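Local coordinates for protein gamma-glutamyltranspeptidase (Ggt) (PDB 5BPK) that probably cleaves the gamma-glutamyl bond of glutathione and related compounds and transfers the glutamyl group to water or to an acceptor amine, as an Ntn-hydrolase, at residues N81-G85 and P137-A141; G286-I290 and V340-I344. All coordinates share one frame; numbering follows the deposited sequence.

Contact 1 of 2, residues N81-G85 and P137-A141; sequences NIGGG and PGTVA
The carbonyl oxygen of Gly-84 is gripped by two successive backbone amides: Gly-138 N lies 2.8 Å from Gly-84 O, and N of Thr-139, the residue that opens helix 139-150, lies 3.1 Å from the same oxygen. The Gly-138 donor sits nearer to the line of the carbonyl, at a C=O...N angle of 157°, whereas that of Thr-139 comes in from a more tilted direction. A second shared acceptor ties the same loop together. Asn-81 OD1 accepts a hydrogen bond from the hydroxyl of Thr-139, 2.8 Å from Thr-139 OG1, the donor only 20° from the amide's carbonyl plane, and also receives Gly-84 N at 2.9 Å from above that plane, which closes an Asx motif within 81-85. With CG of Asn-81 between its backbone N and carbonyl carbon (chi1 67°), the side chain turns back over its own loop, and a bond from ND2 to Ala-79 O helps to fix the rotation of the amide. The methyl CG2 of Thr-139 lies 3.2 Å from Asn-81 O, a buried oxygen without a polar partner in the model. The CB-CG edge of the Pro-137 ring rests on the peptide of Gly-83, with Pro-137 CG 3.5 Å from Gly-83 O. Ile-82 and Val-140 form the apolar pair, side by side, Val-140 CG2 against Ile-82 CB at 3.8 Å, and Phe-231 of helix 229-232 packs on both. One water bridges the segments, donating to Ile-82 O and accepting from Val-140 N. Gly-85 pairs with a strand of the other Ggt chain, extending the sheet across the interface. Gly-84 O and Asn-81 OD1 thus tie the glycine-rich loop to the helix start, whose dipole would be expected to favour such acceptors; Gly-85 lies about 9 Å from the bound ligand.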
ATOM      1  N   ASN A  81       9.108   6.906  -2.447  1.00  9.83           N
ATOM      2  CA  ASN A  81       9.784   7.552  -1.327  1.00  9.77           C
ATOM      3  C   ASN A  81      11.027   6.847  -0.833  1.00 10.42           C
ATOM      4  O   ASN A  81      11.198   5.631  -1.036  1.00 10.72           O
ATOM      5  CB  ASN A  81       8.823   7.626  -0.134  1.00 10.86           C
ATOM      6  CG  ASN A  81       8.496   6.256   0.428  1.00  8.36           C
ATOM      7  OD1 ASN A  81       9.196   5.768   1.334  1.00 10.01           O
ATOM      8  ND2 ASN A  81       7.450   5.604  -0.125  1.00 10.97           N
ATOM      9  N   ILE A  82      11.862   7.623  -0.139  1.00 11.45           N
ATOM     10  CA  ILE A  82      12.780   7.090   0.870  1.00 11.29           C
ATOM     11  C   ILE A  82      12.420   7.545   2.297  1.00 12.05           C
ATOM     12  O   ILE A  82      12.998   7.061   3.262  1.00 12.21           O
ATOM     13  CB  ILE A  82      14.263   7.424   0.560  1.00 11.73           C
ATOM     14  CG1 ILE A  82      14.523   8.935   0.518  1.00 11.70           C
ATOM     15  CG2 ILE A  82      14.674   6.791  -0.760  1.00 13.34           C
ATOM     16  CD1 ILE A  82      15.996   9.287   0.423  1.00 11.80           C
ATOM     17  N   GLY A  83      11.469   8.479   2.433  1.00 11.11           N
ATOM     18  CA  GLY A  83      11.058   8.981   3.756  1.00 10.53           C
ATOM     19  C   GLY A  83       9.882   8.295   4.422  1.00  9.34           C
ATOM     20  O   GLY A  83       9.381   8.784   5.442  1.00 11.29           O
ATOM     21  N   GLY A  84       9.446   7.166   3.862  1.00 10.02           N
ATOM     22  CA  GLY A  84       8.292   6.420   4.372  1.00 10.87           C
ATOM     23  C   GLY A  84       8.630   4.963   4.661  1.00 10.86           C
ATOM     24  O   GLY A  84       9.683   4.656   5.201  1.00 10.76           O
ATOM     25  N   GLY A  85       7.737   4.059   4.280  1.00 10.28           N
ATOM     26  CA  GLY A  85       7.901   2.642   4.584  1.00 11.15           C
ATOM     27  C   GLY A  85       6.851   1.821   3.869  1.00  9.70           C
ATOM     28  O   GLY A  85       6.036   2.348   3.086  1.00 10.42           O
ATOM     29  N   PRO A 137      11.499   6.367   9.176  1.00 11.84           N
ATOM     30  CA  PRO A 137      11.409   5.741   7.845  1.00 12.67           C
ATOM     31  C   PRO A 137      12.045   4.351   7.755  1.00 11.66           C
ATOM     32  O   PRO A 137      13.155   4.134   8.276  1.00 13.04           O
ATOM     33  CB  PRO A 137      12.184   6.700   6.954  1.00 12.31           C
ATOM     34  CG  PRO A 137      12.052   8.043   7.642  1.00 13.04           C
ATOM     35  CD  PRO A 137      12.117   7.704   9.109  1.00 12.65           C
ATOM     36  N   GLY A 138      11.353   3.447   7.067  1.00  9.50           N
ATOM     37  CA  GLY A 138      11.805   2.079   6.856  1.00 10.43           C
ATOM     38  C   GLY A 138      12.211   1.709   5.446  1.00 10.24           C
ATOM     39  O   GLY A 138      12.835   0.671   5.256  1.00 11.11           O
ATOM     40  N   THR A 139      11.846   2.526   4.446  1.00 10.93           N
ATOM     41  CA  THR A 139      12.065   2.147   3.041  1.00 10.35           C
ATOM     42  C   THR A 139      13.500   1.777   2.693  1.00 10.23           C
ATOM     43  O   THR A 139      13.722   0.759   2.060  1.00 10.77           O
ATOM     44  CB  THR A 139      11.564   3.232   2.098  1.00  9.26           C
ATOM     45  OG1 THR A 139      10.143   3.317   2.256  1.00  9.66           O
ATOM     46  CG2 THR A 139      11.927   2.953   0.625  1.00 11.42           C
ATOM     47  N   VAL A 140      14.467   2.599   3.093  1.00 11.13           N
ATOM     48  CA  VAL A 140      15.848   2.325   2.705  1.00 10.55           C
ATOM     49  C   VAL A 140      16.333   1.001   3.321  1.00  9.96           C
ATOM     50  O   VAL A 140      16.992   0.176   2.649  1.00 11.86           O
ATOM     51  CB  VAL A 140      16.783   3.484   3.074  1.00  9.92           C
ATOM     52  CG1 VAL A 140      18.229   3.101   2.826  1.00 13.20           C
ATOM     53  CG2 VAL A 140      16.402   4.747   2.258  1.00 13.92           C
ATOM     54  N   ALA A 141      15.969   0.784   4.580  1.00 11.19           N
ATOM     55  CA  ALA A 141      16.283  -0.465   5.269  1.00 10.59           C
ATOM     56  C   ALA A 141      15.611  -1.667   4.591  1.00  9.83           C
ATOM     57  O   ALA A 141      16.204  -2.749   4.498  1.00 12.20           O
ATOM     58  CB  ALA A 141      15.890  -0.370   6.732  1.00 12.53           C
TER
HETATM   59  O   HOH W   1      14.019   4.977   4.659  1.00 12.39           O

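Contact 2 of 2, residues G286-I290 and V340-I344; sequences GTHLI and VDKLI
Helix 285-296 meets the short helix 340-343 through an apolar interface built mainly by Thr-287 and Ile-290 on one side and Val-340, Leu-343 and Ile-344 on the other. Thr-287 serves both ends of the short helix with different branches. Its methyl CG2, anti to the backbone N (chi1 -65° for OG1), lies 3.7 Å from Leu-343 CB and also reaches Leu-343 CD1, while the hydroxyl branch turns to the other end, Thr-287 OG1 standing 3.6 Å from Val-340 CG1. One turn further along, Ile-290 applies its CG2 branch to Ile-344, with Ile-290 CG2 3.7 Å from Ile-344 CB. The two isoleucines are set at a slant to each other. Ile-344, the first residue to leave helical geometry, carries CG1 between its backbone N and carbonyl carbon (chi1 68°), which puts CG2 beside the N. From there Ile-344 CG2 touches Ile-290 CG2 and meets the carbonyl oxygen of Thr-287, with Ile-344 CG2 3.6 Å from Thr-287 O. His-288 adds a lesser contact: its CE1 approaches Leu-343 CD1 at 4.3 Å, and its ring is anchored by ND1, which is hydrogen-bonded to Gln-291 OE1 a turn along the same helix. The neighbourhood closes around this seam. Met-330 packs on Thr-287, His-288 and Leu-343, and Val-267 of strand 262-271 lies against Ile-290, Val-340 and Ile-344, joining the pair to the antiparallel sheet. With no polar bond across the interface, adhesion rests on van der Waals contact between branched side chains. Helices packed in this way on an antiparallel sheet, with helix 285-296 following strand 274-278, are consistent with an outer layer of the alpha-beta-beta-alpha sandwich of the Ntn-hydrolases.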
ATOM      1  N   GLY A 286      -3.840  -8.340   4.705  1.00 10.20           N
ATOM      2  CA  GLY A 286      -3.859  -9.763   4.370  1.00 10.50           C
ATOM      3  C   GLY A 286      -4.910 -10.532   5.158  1.00 12.36           C
ATOM      4  O   GLY A 286      -5.607 -11.407   4.616  1.00 10.67           O
ATOM      5  N   THR A 287      -5.039 -10.200   6.439  1.00  9.89           N
ATOM      6  CA  THR A 287      -5.979 -10.903   7.298  1.00 10.54           C
ATOM      7  C   THR A 287      -7.401 -10.697   6.811  1.00  9.90           C
ATOM      8  O   THR A 287      -8.149 -11.660   6.637  1.00 10.34           O
ATOM      9  CB  THR A 287      -5.833 -10.444   8.761  1.00 10.35           C
ATOM     10  OG1 THR A 287      -4.539 -10.828   9.247  1.00 11.93           O
ATOM     11  CG2 THR A 287      -6.931 -11.029   9.662  1.00 11.20           C
ATOM     12  N   HIS A 288      -7.792  -9.442   6.606  1.00  9.99           N
ATOM     13  CA  HIS A 288      -9.156  -9.168   6.170  1.00  9.64           C
ATOM     14  C   HIS A 288      -9.432  -9.589   4.717  1.00 10.65           C
ATOM     15  O   HIS A 288     -10.555  -9.970   4.390  1.00 11.49           O
ATOM     16  CB  HIS A 288      -9.555  -7.722   6.428  1.00 10.70           C
ATOM     17  CG  HIS A 288      -9.476  -7.344   7.871  1.00 10.83           C
ATOM     18  ND1 HIS A 288     -10.092  -8.075   8.861  1.00 10.78           N
ATOM     19  CD2 HIS A 288      -8.833  -6.330   8.494  1.00 12.37           C
ATOM     20  CE1 HIS A 288      -9.828  -7.528  10.036  1.00 12.87           C
ATOM     21  NE2 HIS A 288      -9.064  -6.468   9.841  1.00 11.93           N
ATOM     22  N   LEU A 289      -8.413  -9.533   3.864  1.00  9.86           N
ATOM     23  CA  LEU A 289      -8.518 -10.031   2.493  1.00 10.06           C
ATOM     24  C   LEU A 289      -8.920 -11.497   2.529  1.00 10.01           C
ATOM     25  O   LEU A 289      -9.876 -11.905   1.885  1.00 11.16           O
ATOM     26  CB  LEU A 289      -7.172  -9.885   1.776  1.00 10.83           C
ATOM     27  CG  LEU A 289      -7.010 -10.623   0.452  1.00 14.22           C
ATOM     28  CD1 LEU A 289      -8.075 -10.172  -0.527  1.00 15.37           C
ATOM     29  CD2 LEU A 289      -5.584 -10.411  -0.078  1.00 15.50           C
ATOM     30  N   ILE A 290      -8.217 -12.274   3.347  1.00  9.75           N
ATOM     31  CA  ILE A 290      -8.456 -13.716   3.431  1.00 11.23           C
ATOM     32  C   ILE A 290      -9.802 -14.006   4.110  1.00 10.02           C
ATOM     33  O   ILE A 290     -10.540 -14.894   3.685  1.00 11.10           O
ATOM     34  CB  ILE A 290      -7.276 -14.416   4.160  1.00 10.36           C
ATOM     35  CG1 ILE A 290      -6.059 -14.436   3.229  1.00 10.63           C
ATOM     36  CG2 ILE A 290      -7.640 -15.836   4.628  1.00 13.42           C
ATOM     37  CD1 ILE A 290      -4.755 -14.712   3.916  1.00 11.93           C
ATOM     38  N   VAL A 340      -5.170 -13.302  14.500  1.00 12.84           N
ATOM     39  CA  VAL A 340      -5.146 -13.517  13.054  1.00 12.58           C
ATOM     40  C   VAL A 340      -5.757 -14.870  12.718  1.00 12.36           C
ATOM     41  O   VAL A 340      -6.613 -14.959  11.846  1.00 12.72           O
ATOM     42  CB  VAL A 340      -3.712 -13.433  12.469  1.00 11.98           C
ATOM     43  CG1 VAL A 340      -3.702 -13.837  10.978  1.00 13.44           C
ATOM     44  CG2 VAL A 340      -3.130 -12.026  12.662  1.00 13.53           C
ATOM     45  N   ASP A 341      -5.331 -15.906  13.437  1.00 13.94           N
ATOM     46  CA  ASP A 341      -5.787 -17.271  13.171  1.00 14.91           C
ATOM     47  C   ASP A 341      -7.301 -17.408  13.321  1.00 15.00           C
ATOM     48  O   ASP A 341      -7.921 -18.143  12.559  1.00 15.37           O
ATOM     49  CB  ASP A 341      -5.075 -18.282  14.083  1.00 16.16           C
ATOM     50  CG  ASP A 341      -3.638 -18.567  13.646  1.00 24.06           C
ATOM     51  OD1 ASP A 341      -3.231 -18.162  12.535  1.00 28.74           O
ATOM     52  OD2 ASP A 341      -2.908 -19.217  14.419  1.00 29.34           O
ATOM     53  N   LYS A 342      -7.889 -16.715  14.294  1.00 13.64           N
ATOM     54  CA  LYS A 342      -9.348 -16.748  14.469  1.00 14.06           C
ATOM     55  C   LYS A 342     -10.061 -15.999  13.344  1.00 12.90           C
ATOM     56  O   LYS A 342     -11.096 -16.441  12.857  1.00 16.02           O
ATOM     57  CB  LYS A 342      -9.767 -16.179  15.832  1.00 15.57           C
ATOM     58  CG  LYS A 342      -9.359 -17.054  17.020  1.00 22.26           C
ATOM     59  CD  LYS A 342      -9.701 -16.384  18.338  1.00 23.78           C
ATOM     60  CE  LYS A 342      -9.243 -17.214  19.529  1.00 28.34           C
ATOM     61  NZ  LYS A 342      -9.646 -16.568  20.810  1.00 30.28           N
ATOM     62  N   LEU A 343      -9.514 -14.857  12.939  1.00 12.58           N
ATOM     63  CA  LEU A 343     -10.129 -14.047  11.892  1.00 11.94           C
ATOM     64  C   LEU A 343     -10.108 -14.727  10.514  1.00 11.44           C
ATOM     65  O   LEU A 343     -11.018 -14.508   9.717  1.00 11.80           O
ATOM     66  CB  LEU A 343      -9.473 -12.655  11.823  1.00 12.56           C
ATOM     67  CG  LEU A 343      -9.729 -11.729  13.022  1.00 12.30           C
ATOM     68  CD1 LEU A 343      -8.837 -10.509  12.932  1.00 14.45           C
ATOM     69  CD2 LEU A 343     -11.225 -11.318  13.150  1.00 12.29           C
ATOM     70  N   ILE A 344      -9.087 -15.542  10.244  1.00 13.25           N
ATOM     71  CA  ILE A 344      -8.978 -16.242   8.958  1.00 13.26           C
ATOM     72  C   ILE A 344      -9.498 -17.675   9.018  1.00 13.63           C
ATOM     73  O   ILE A 344      -9.368 -18.421   8.049  1.00 14.04           O
ATOM     74  CB  ILE A 344      -7.534 -16.200   8.352  1.00 12.11           C
ATOM     75  CG1 ILE A 344      -6.518 -17.028   9.169  1.00 13.25           C
ATOM     76  CG2 ILE A 344      -7.070 -14.759   8.221  1.00 12.44           C
ATOM     77  CD1 ILE A 344      -5.111 -17.070   8.562  1.00 16.10           C
TER

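Contact 1 (81-85 with 137-141) closes along the chain before contact 2 (286-290 with 340-344) opens, and their centres lie 27 Å apart, with about 15 Å between nearest atoms, so the two do not touch. The four-stranded antiparallel sheet connects them: strand 85-91, outermost within this chain, begins at contact 1 and continues the sheet into the other chain, while strand 274-278, at the opposite edge, leads into the helix of contact 2. The centre of contact 1 lies 10 Å from the centre of the chain and that of contact 2 19 Å; both are buried. Gly-85 and the side chain of His-288 lie about 9 and 11 Å from the bound ligand.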